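Local coordinates for protein inositol-1-monophosphatase SuhB (Mycobacterium tuberculosis, PDB 2Q74) that probably catalyses the magnesium-dependent removal of phosphate from inositol 1-phosphate, giving free myo-inositol in mycobacteria, at residues A120-A125 against C236-L241; Y145-G150 against A243-A248; A212-M217 against G221-Y226. All coordinates share one frame; numbering follows the deposited sequence.

Contact 1. Residues A120-A125 against C236-L241; sequences AVSIGA and CAAGAL
Ala238 of helix 233-245 rests on Ser122 and Ile123 of strand 120-127. The contact belongs to the alpha-beta-alpha-beta-alpha sandwich of inositol monophosphatases, where a helix of the middle layer crosses a strand of the larger sheet. The axes cross at 76° and come within 6.6 Å. Along the helix, Cys236 directs its side chain away from the strand and touches Leu215 of helix 211-220. Ala237 leans toward the strand, and its methyl reaches Thr131 of strand 130-138. Ala238 then makes the close packing. Its CB lies 3.4 Å from Ser122 OG and 3.6 Å from Ile123 O. Its CA comes nearest to Gly124 CA, at 4.5 Å. Gly239 N makes the polar link, through a water. The helix is kinked here, and the water accepts the N-H that the kink leaves without a partner in the preceding turn. Ser122 has its OG anti to the backbone N (chi1 -175°), which carries the hydroxyl to that water. Its side chain is about 5 Å from those of Asp104 and Asp235, metal and substrate residues by similarity. The water accepts from Gly239 N at 2.9 Å and donates to Ser122 OG at 2.7 Å.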
loop_
_atom_site.group_PDB
_atom_site.type_symbol
_atom_site.label_atom_id
_atom_site.label_comp_id
_atom_site.label_asym_id
_atom_site.label_seq_id
_atom_site.Cartn_x
_atom_site.Cartn_y
_atom_site.Cartn_z
ATOM N N ALA A 120 -9.750 5.323 4.673
ATOM C CA ALA A 120 -10.674 6.192 3.932
ATOM C C ALA A 120 -12.039 6.404 4.603
ATOM O O ALA A 120 -12.524 5.588 5.371
ATOM C CB ALA A 120 -10.869 5.635 2.565
ATOM N N VAL A 121 -12.647 7.533 4.289
ATOM C CA VAL A 121 -14.024 7.792 4.636
ATOM C C VAL A 121 -14.847 7.432 3.389
ATOM O O VAL A 121 -14.528 7.893 2.294
ATOM C CB VAL A 121 -14.218 9.274 4.980
ATOM C CG1 VAL A 121 -15.674 9.539 5.334
ATOM C CG2 VAL A 121 -13.261 9.694 6.110
ATOM N N SER A 122 -15.878 6.605 3.560
ATOM C CA SER A 122 -16.757 6.189 2.463
ATOM C C SER A 122 -18.190 6.630 2.746
ATOM O O SER A 122 -18.719 6.315 3.809
ATOM C CB SER A 122 -16.720 4.671 2.299
ATOM O OG SER A 122 -17.472 4.240 1.177
ATOM N N ILE A 123 -18.794 7.354 1.790
ATOM C CA ILE A 123 -20.162 7.871 1.885
ATOM C C ILE A 123 -20.924 7.442 0.609
ATOM O O ILE A 123 -20.626 7.914 -0.487
ATOM C CB ILE A 123 -20.216 9.417 1.937
ATOM C CG1 ILE A 123 -19.196 10.017 2.906
ATOM C CG2 ILE A 123 -21.617 9.876 2.286
ATOM C CD1 ILE A 123 -19.609 10.024 4.361
ATOM N N GLY A 124 -21.910 6.571 0.753
ATOM C CA GLY A 124 -22.734 6.167 -0.373
ATOM C C GLY A 124 -24.177 6.637 -0.232
ATOM O O GLY A 124 -24.725 6.636 0.874
ATOM N N ALA A 125 -24.783 7.036 -1.348
ATOM C CA ALA A 125 -26.187 7.449 -1.378
ATOM C C ALA A 125 -26.968 6.383 -2.122
ATOM O O ALA A 125 -26.790 6.220 -3.325
ATOM C CB ALA A 125 -26.336 8.781 -2.068
ATOM N N CYS A 236 -17.983 -0.902 0.442
ATOM C CA CYS A 236 -17.862 -1.051 -0.992
ATOM C C CYS A 236 -18.910 -0.292 -1.812
ATOM O O CYS A 236 -18.701 -0.061 -2.999
ATOM C CB CYS A 236 -17.826 -2.531 -1.340
ATOM S SG CYS A 236 -19.240 -3.445 -0.738
ATOM N N ALA A 237 -20.003 0.132 -1.177
ATOM C CA ALA A 237 -21.135 0.756 -1.888
ATOM C C ALA A 237 -20.689 1.969 -2.726
ATOM O O ALA A 237 -20.922 2.018 -3.940
ATOM C CB ALA A 237 -22.234 1.159 -0.898
ATOM N N ALA A 238 -20.019 2.922 -2.085
ATOM C CA ALA A 238 -19.495 4.109 -2.764
ATOM C C ALA A 238 -18.440 3.802 -3.839
ATOM O O ALA A 238 -18.602 4.175 -5.012
ATOM C CB ALA A 238 -18.922 5.056 -1.759
ATOM N N GLY A 239 -17.375 3.112 -3.433
ATOM C CA GLY A 239 -16.312 2.692 -4.353
ATOM C C GLY A 239 -16.783 1.897 -5.556
ATOM O O GLY A 239 -16.291 2.094 -6.663
ATOM N N ALA A 240 -17.742 1.005 -5.341
ATOM C CA ALA A 240 -18.270 0.174 -6.414
ATOM C C ALA A 240 -18.795 1.054 -7.552
ATOM O O ALA A 240 -18.471 0.833 -8.724
ATOM C CB ALA A 240 -19.360 -0.744 -5.883
ATOM N N LEU A 241 -19.571 2.065 -7.179
ATOM C CA LEU A 241 -20.182 2.987 -8.143
ATOM C C LEU A 241 -19.092 3.739 -8.867
ATOM O O LEU A 241 -19.142 3.946 -10.080
ATOM C CB LEU A 241 -21.088 3.987 -7.424
ATOM C CG LEU A 241 -22.289 4.630 -8.116
ATOM C CD1 LEU A 241 -22.537 6.051 -7.529
ATOM C CD2 LEU A 241 -22.193 4.691 -9.619
HETATM O O HOH W 1 -16.850 2.359 -0.633
#

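Contact 2. Residues Y145-G150 against A243-A248; sequences YSAATG and AAEAGA
The carboxylate of Glu245 is gripped by two main-chain N-H groups, Gly150 N at OE2 and Gly152 N at OE1. Glu245 stands at the end of helix 233-245, which closes in a Schellman motif. Ala243 O accepts from Ala246 N and Ala248 N, each at 3.0 Å. The longer loop, from Ala248, is half of the motif. Gly247 N completes it with a 2.8 Å bond to Ala244 O, and Gly247 takes positive phi as the chain leaves the helix.

Glu245 carries almost all of the contact with 145-150. That segment is the end of strand 143-148 and the start of the turn of a beta hairpin with strand 152-157. Glu245 CG stands beside its own backbone N (chi1 -72°), and the chain bends at chi2. This lays the side chain along the strand end. Its CB and CG both press on the methyl of Ala147, with CB to Ala147 CB at 4.0 Å. Ala153 of the neighbouring strand touches both Ala147 and Glu245.

The carboxylate lies at the turn. Ala148 O sits 3.5 Å from Glu245 CD. The two N-H donors may favour the charged form of Glu245, although this carbonyl oxygen is also close. The outer end of the contact is exposed at Thr149 and Gly150. Thr149 touches OE2 through its CA, while its OG1 makes a weak bond to Val132 O. The bond from Gly150 N has an N-H...O angle of 162°. It is 3.3 Å long and meets Glu245 OE2 from above the carboxylate plane, 49° out of it.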
loop_
_atom_site.group_PDB
_atom_site.type_symbol
_atom_site.label_atom_id
_atom_site.label_comp_id
_atom_site.label_asym_id
_atom_site.label_seq_id
_atom_site.Cartn_x
_atom_site.Cartn_y
_atom_site.Cartn_z
ATOM N N TYR A 145 -12.422 10.865 -4.170
ATOM C CA TYR A 145 -12.962 10.219 -5.367
ATOM C C TYR A 145 -14.462 10.322 -5.260
ATOM O O TYR A 145 -14.994 10.162 -4.168
ATOM C CB TYR A 145 -12.557 8.743 -5.395
ATOM C CG TYR A 145 -11.066 8.495 -5.427
ATOM C CD1 TYR A 145 -10.299 8.522 -4.251
ATOM C CD2 TYR A 145 -10.420 8.245 -6.628
ATOM C CE1 TYR A 145 -8.911 8.296 -4.285
ATOM C CE2 TYR A 145 -9.077 8.003 -6.679
ATOM C CZ TYR A 145 -8.307 8.031 -5.507
ATOM O OH TYR A 145 -6.954 7.809 -5.611
ATOM N N SER A 146 -15.149 10.568 -6.376
ATOM C CA SER A 146 -16.611 10.569 -6.353
ATOM C C SER A 146 -17.241 10.226 -7.679
ATOM O O SER A 146 -16.591 10.297 -8.718
ATOM C CB SER A 146 -17.129 11.927 -5.892
ATOM O OG SER A 146 -16.649 12.975 -6.727
ATOM N N ALA A 147 -18.521 9.865 -7.637
ATOM C CA ALA A 147 -19.254 9.504 -8.833
ATOM C C ALA A 147 -20.741 9.615 -8.565
ATOM O O ALA A 147 -21.160 9.694 -7.411
ATOM C CB ALA A 147 -18.900 8.101 -9.243
ATOM N N ALA A 148 -21.516 9.638 -9.643
ATOM C CA ALA A 148 -22.975 9.555 -9.595
ATOM C C ALA A 148 -23.496 8.902 -10.889
ATOM O O ALA A 148 -22.873 9.048 -11.946
ATOM C CB ALA A 148 -23.582 10.927 -9.402
ATOM N N THR A 149 -24.615 8.173 -10.805
ATOM C CA THR A 149 -25.122 7.401 -11.963
ATOM C C THR A 149 -25.298 8.265 -13.179
ATOM O O THR A 149 -26.026 9.255 -13.141
ATOM C CB THR A 149 -26.468 6.704 -11.697
ATOM O OG1 THR A 149 -27.236 7.477 -10.764
ATOM C CG2 THR A 149 -26.253 5.311 -11.133
ATOM N N GLY A 150 -24.610 7.889 -14.252
ATOM C CA GLY A 150 -24.697 8.589 -15.521
ATOM C C GLY A 150 -23.775 9.779 -15.644
ATOM O O GLY A 150 -23.655 10.359 -16.716
ATOM N N ALA A 243 -15.831 2.934 -9.335
ATOM C CA ALA A 243 -15.227 2.034 -10.322
ATOM C C ALA A 243 -16.165 1.830 -11.551
ATOM O O ALA A 243 -15.745 1.907 -12.700
ATOM C CB ALA A 243 -14.842 0.722 -9.674
ATOM N N ALA A 244 -17.442 1.623 -11.302
ATOM C CA ALA A 244 -18.409 1.385 -12.403
ATOM C C ALA A 244 -18.449 2.593 -13.323
ATOM O O ALA A 244 -18.301 2.477 -14.523
ATOM C CB ALA A 244 -19.795 1.074 -11.857
ATOM N N GLU A 245 -18.582 3.771 -12.751
ATOM C CA GLU A 245 -18.654 4.984 -13.559
ATOM C C GLU A 245 -17.342 5.317 -14.260
ATOM O O GLU A 245 -17.285 6.241 -15.083
ATOM C CB GLU A 245 -19.090 6.168 -12.691
ATOM C CG GLU A 245 -20.555 6.128 -12.279
ATOM C CD GLU A 245 -21.497 6.181 -13.451
ATOM O OE1 GLU A 245 -21.191 6.889 -14.446
ATOM O OE2 GLU A 245 -22.552 5.510 -13.373
ATOM N N ALA A 246 -16.296 4.575 -13.922
ATOM C CA ALA A 246 -14.993 4.732 -14.536
ATOM C C ALA A 246 -14.839 3.704 -15.650
ATOM O O ALA A 246 -13.766 3.585 -16.241
ATOM C CB ALA A 246 -13.868 4.575 -13.456
ATOM N N GLY A 247 -15.914 2.963 -15.922
ATOM C CA GLY A 247 -15.958 1.965 -17.007
ATOM C C GLY A 247 -15.632 0.542 -16.564
ATOM O O GLY A 247 -15.601 -0.375 -17.378
ATOM N N ALA A 248 -15.368 0.350 -15.275
ATOM C CA ALA A 248 -15.004 -0.975 -14.785
ATOM C C ALA A 248 -16.209 -1.905 -14.746
ATOM O O ALA A 248 -17.339 -1.484 -14.592
ATOM C CB ALA A 248 -14.352 -0.897 -13.416
#

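Contact 3. Residues A212-M217 against G221-Y226; sequences ALDLCM and GRLDAY
Asp214 and Tyr226 meet in the tightly packed part of this contact, between helix 211-220 and the start of strand 225-231. Asp214 CB sits over one face of the Tyr226 ring, 3.6 Å from its centroid, in a CH-pi contact offset toward the rim. The two side chains cross at about a right angle, and the Asp214 carboxylate is tilted 35° from the ring plane. OD2 stands above the rim of the ring near CE1, on the same side as CB. Tyr226 has CG anti to its own N (chi1 164°), which lays the ring along the helix. Leu215 CD2 adds an apolar contact to Tyr226 CD2 at 3.7 Å. The ring's hydroxyl is bonded to Glu228. One turn further on, Met217 CB packs on Leu223 CG at 3.8 Å, and Leu223 CD1 reaches back to the Asp214 carbonyl. Leu223 neighbours Arg206, a substrate residue by similarity.

The other end is looser, and Gly221 and Arg222 are partly exposed. Arg222 CB still touches Met217 CB, but its extended side chain leads off to pack on Gly115 of the second subunit. The buried Leu223 and Asp224 also meet that subunit, at Ile116 and Tyr114 OH. Main-chain bonds hold the turn. Arg222 N bonds to Met217 O at 2.8 Å, and Gly221, the first residue to leave the helix, has positive phi. Gly221 N and Leu223 N add weak bonds to the same oxygen. The Arg222 bond and the Gly221 phi mark a Schellman motif, here ending a middle-layer helix and leading into a strand of the smaller sheet of the phosphatase sandwich.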
loop_
_atom_site.group_PDB
_atom_site.type_symbol
_atom_site.label_atom_id
_atom_site.label_comp_id
_atom_site.label_asym_id
_atom_site.label_seq_id
_atom_site.Cartn_x
_atom_site.Cartn_y
_atom_site.Cartn_z
ATOM N N ALA A 212 -12.419 0.190 0.146
ATOM C CA ALA A 212 -12.857 1.444 -0.446
ATOM C C ALA A 212 -11.778 2.003 -1.384
ATOM O O ALA A 212 -12.063 2.426 -2.521
ATOM C CB ALA A 212 -13.205 2.452 0.655
ATOM N N LEU A 213 -10.539 1.982 -0.905
ATOM C CA LEU A 213 -9.422 2.523 -1.676
ATOM C C LEU A 213 -9.043 1.643 -2.858
ATOM O O LEU A 213 -8.577 2.167 -3.864
ATOM C CB LEU A 213 -8.196 2.769 -0.753
ATOM C CG LEU A 213 -8.348 3.949 0.214
ATOM C CD1 LEU A 213 -7.135 4.053 1.191
ATOM C CD2 LEU A 213 -8.558 5.245 -0.539
ATOM N N ASP A 214 -9.213 0.327 -2.739
ATOM C CA ASP A 214 -8.937 -0.599 -3.832
ATOM C C ASP A 214 -9.912 -0.339 -4.991
ATOM O O ASP A 214 -9.530 -0.285 -6.165
ATOM C CB ASP A 214 -9.116 -2.059 -3.366
ATOM C CG ASP A 214 -7.991 -2.547 -2.454
ATOM O OD1 ASP A 214 -6.821 -2.194 -2.672
ATOM O OD2 ASP A 214 -8.276 -3.318 -1.527
ATOM N N LEU A 215 -11.185 -0.203 -4.666
ATOM C CA LEU A 215 -12.165 0.108 -5.666
ATOM C C LEU A 215 -11.796 1.421 -6.362
ATOM O O LEU A 215 -11.916 1.548 -7.577
ATOM C CB LEU A 215 -13.554 0.164 -5.032
ATOM C CG LEU A 215 -14.103 -1.225 -4.636
ATOM C CD1 LEU A 215 -15.245 -1.123 -3.647
ATOM C CD2 LEU A 215 -14.557 -1.998 -5.944
ATOM N N CYS A 216 -11.274 2.387 -5.610
ATOM C CA CYS A 216 -10.914 3.674 -6.238
ATOM C C CYS A 216 -9.668 3.521 -7.127
ATOM O O CYS A 216 -9.567 4.130 -8.210
ATOM C CB CYS A 216 -10.702 4.759 -5.181
ATOM S SG CYS A 216 -12.198 5.235 -4.292
ATOM N N MET A 217 -8.718 2.708 -6.667
ATOM C CA MET A 217 -7.531 2.476 -7.477
ATOM C C MET A 217 -7.936 1.910 -8.861
ATOM O O MET A 217 -7.412 2.312 -9.905
ATOM C CB MET A 217 -6.563 1.567 -6.751
ATOM C CG MET A 217 -5.845 2.298 -5.622
ATOM S SD MET A 217 -4.586 1.258 -4.838
ATOM C CE MET A 217 -5.562 0.774 -3.436
ATOM N N GLY A 221 -7.114 3.587 -12.330
ATOM C CA GLY A 221 -6.146 2.857 -13.162
ATOM C C GLY A 221 -4.896 2.462 -12.395
ATOM O O GLY A 221 -3.908 2.082 -12.996
ATOM N N ARG A 222 -4.928 2.540 -11.073
ATOM C CA ARG A 222 -3.777 2.122 -10.266
ATOM C C ARG A 222 -3.766 0.622 -9.976
ATOM O O ARG A 222 -2.744 0.079 -9.596
ATOM C CB ARG A 222 -3.754 2.904 -8.968
ATOM C CG ARG A 222 -3.768 4.378 -9.221
ATOM C CD ARG A 222 -3.381 5.160 -8.000
ATOM N NE ARG A 222 -3.752 6.560 -8.146
ATOM C CZ ARG A 222 -3.408 7.529 -7.303
ATOM N NH1 ARG A 222 -2.658 7.272 -6.232
ATOM N NH2 ARG A 222 -3.821 8.773 -7.546
ATOM N N LEU A 223 -4.916 -0.021 -10.134
ATOM C CA LEU A 223 -5.022 -1.469 -10.194
ATOM C C LEU A 223 -5.836 -1.783 -11.440
ATOM O O LEU A 223 -6.668 -0.969 -11.842
ATOM C CB LEU A 223 -5.768 -2.019 -8.985
ATOM C CG LEU A 223 -5.126 -1.841 -7.612
ATOM C CD1 LEU A 223 -6.158 -2.316 -6.594
ATOM C CD2 LEU A 223 -3.777 -2.586 -7.474
ATOM N N ASP A 224 -5.612 -2.960 -12.029
ATOM C CA ASP A 224 -6.399 -3.427 -13.158
ATOM C C ASP A 224 -7.652 -4.153 -12.691
ATOM O O ASP A 224 -8.637 -4.231 -13.429
ATOM C CB ASP A 224 -5.573 -4.360 -14.027
ATOM C CG ASP A 224 -4.471 -3.639 -14.788
ATOM O OD1 ASP A 224 -4.695 -2.590 -15.426
ATOM O OD2 ASP A 224 -3.341 -4.145 -14.730
ATOM N N ALA A 225 -7.597 -4.720 -11.485
ATOM C CA ALA A 225 -8.752 -5.391 -10.887
ATOM C C ALA A 225 -8.658 -5.503 -9.402
ATOM O O ALA A 225 -7.577 -5.337 -8.776
ATOM C CB ALA A 225 -8.918 -6.771 -11.444
ATOM N N TYR A 226 -9.795 -5.851 -8.820
ATOM C CA TYR A 226 -9.861 -6.039 -7.380
ATOM C C TYR A 226 -10.830 -7.144 -7.055
ATOM O O TYR A 226 -11.894 -7.207 -7.630
ATOM C CB TYR A 226 -10.303 -4.738 -6.713
ATOM C CG TYR A 226 -10.765 -4.879 -5.291
ATOM C CD1 TYR A 226 -9.872 -5.275 -4.284
ATOM C CD2 TYR A 226 -12.087 -4.603 -4.938
ATOM C CE1 TYR A 226 -10.287 -5.392 -2.930
ATOM C CE2 TYR A 226 -12.527 -4.725 -3.611
ATOM C CZ TYR A 226 -11.603 -5.111 -2.601
ATOM O OH TYR A 226 -12.032 -5.224 -1.314
#

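Overall arrangement
Contacts 1 and 2 share helix 233-245 and the seven-stranded sheet, and their centres lie 11 Å apart. Their segments alternate along the chain. Contact 3 is nested inside the loops that both close, about 13 Å from contact 1 and 12 Å from contact 2, centre to centre. It joins helix 211-220 to the five-stranded sheet, whose strand 225-231 runs on into helix 233-245. The two helices pack side by side between the sheets, with Leu215 against Gly239. Together the contacts tie both sheets to the middle layer. The metal and substrate residues inferred by similarity border it: Asp104 and Asp235 near Ser122, and Asp107 bonded to Ala212 N.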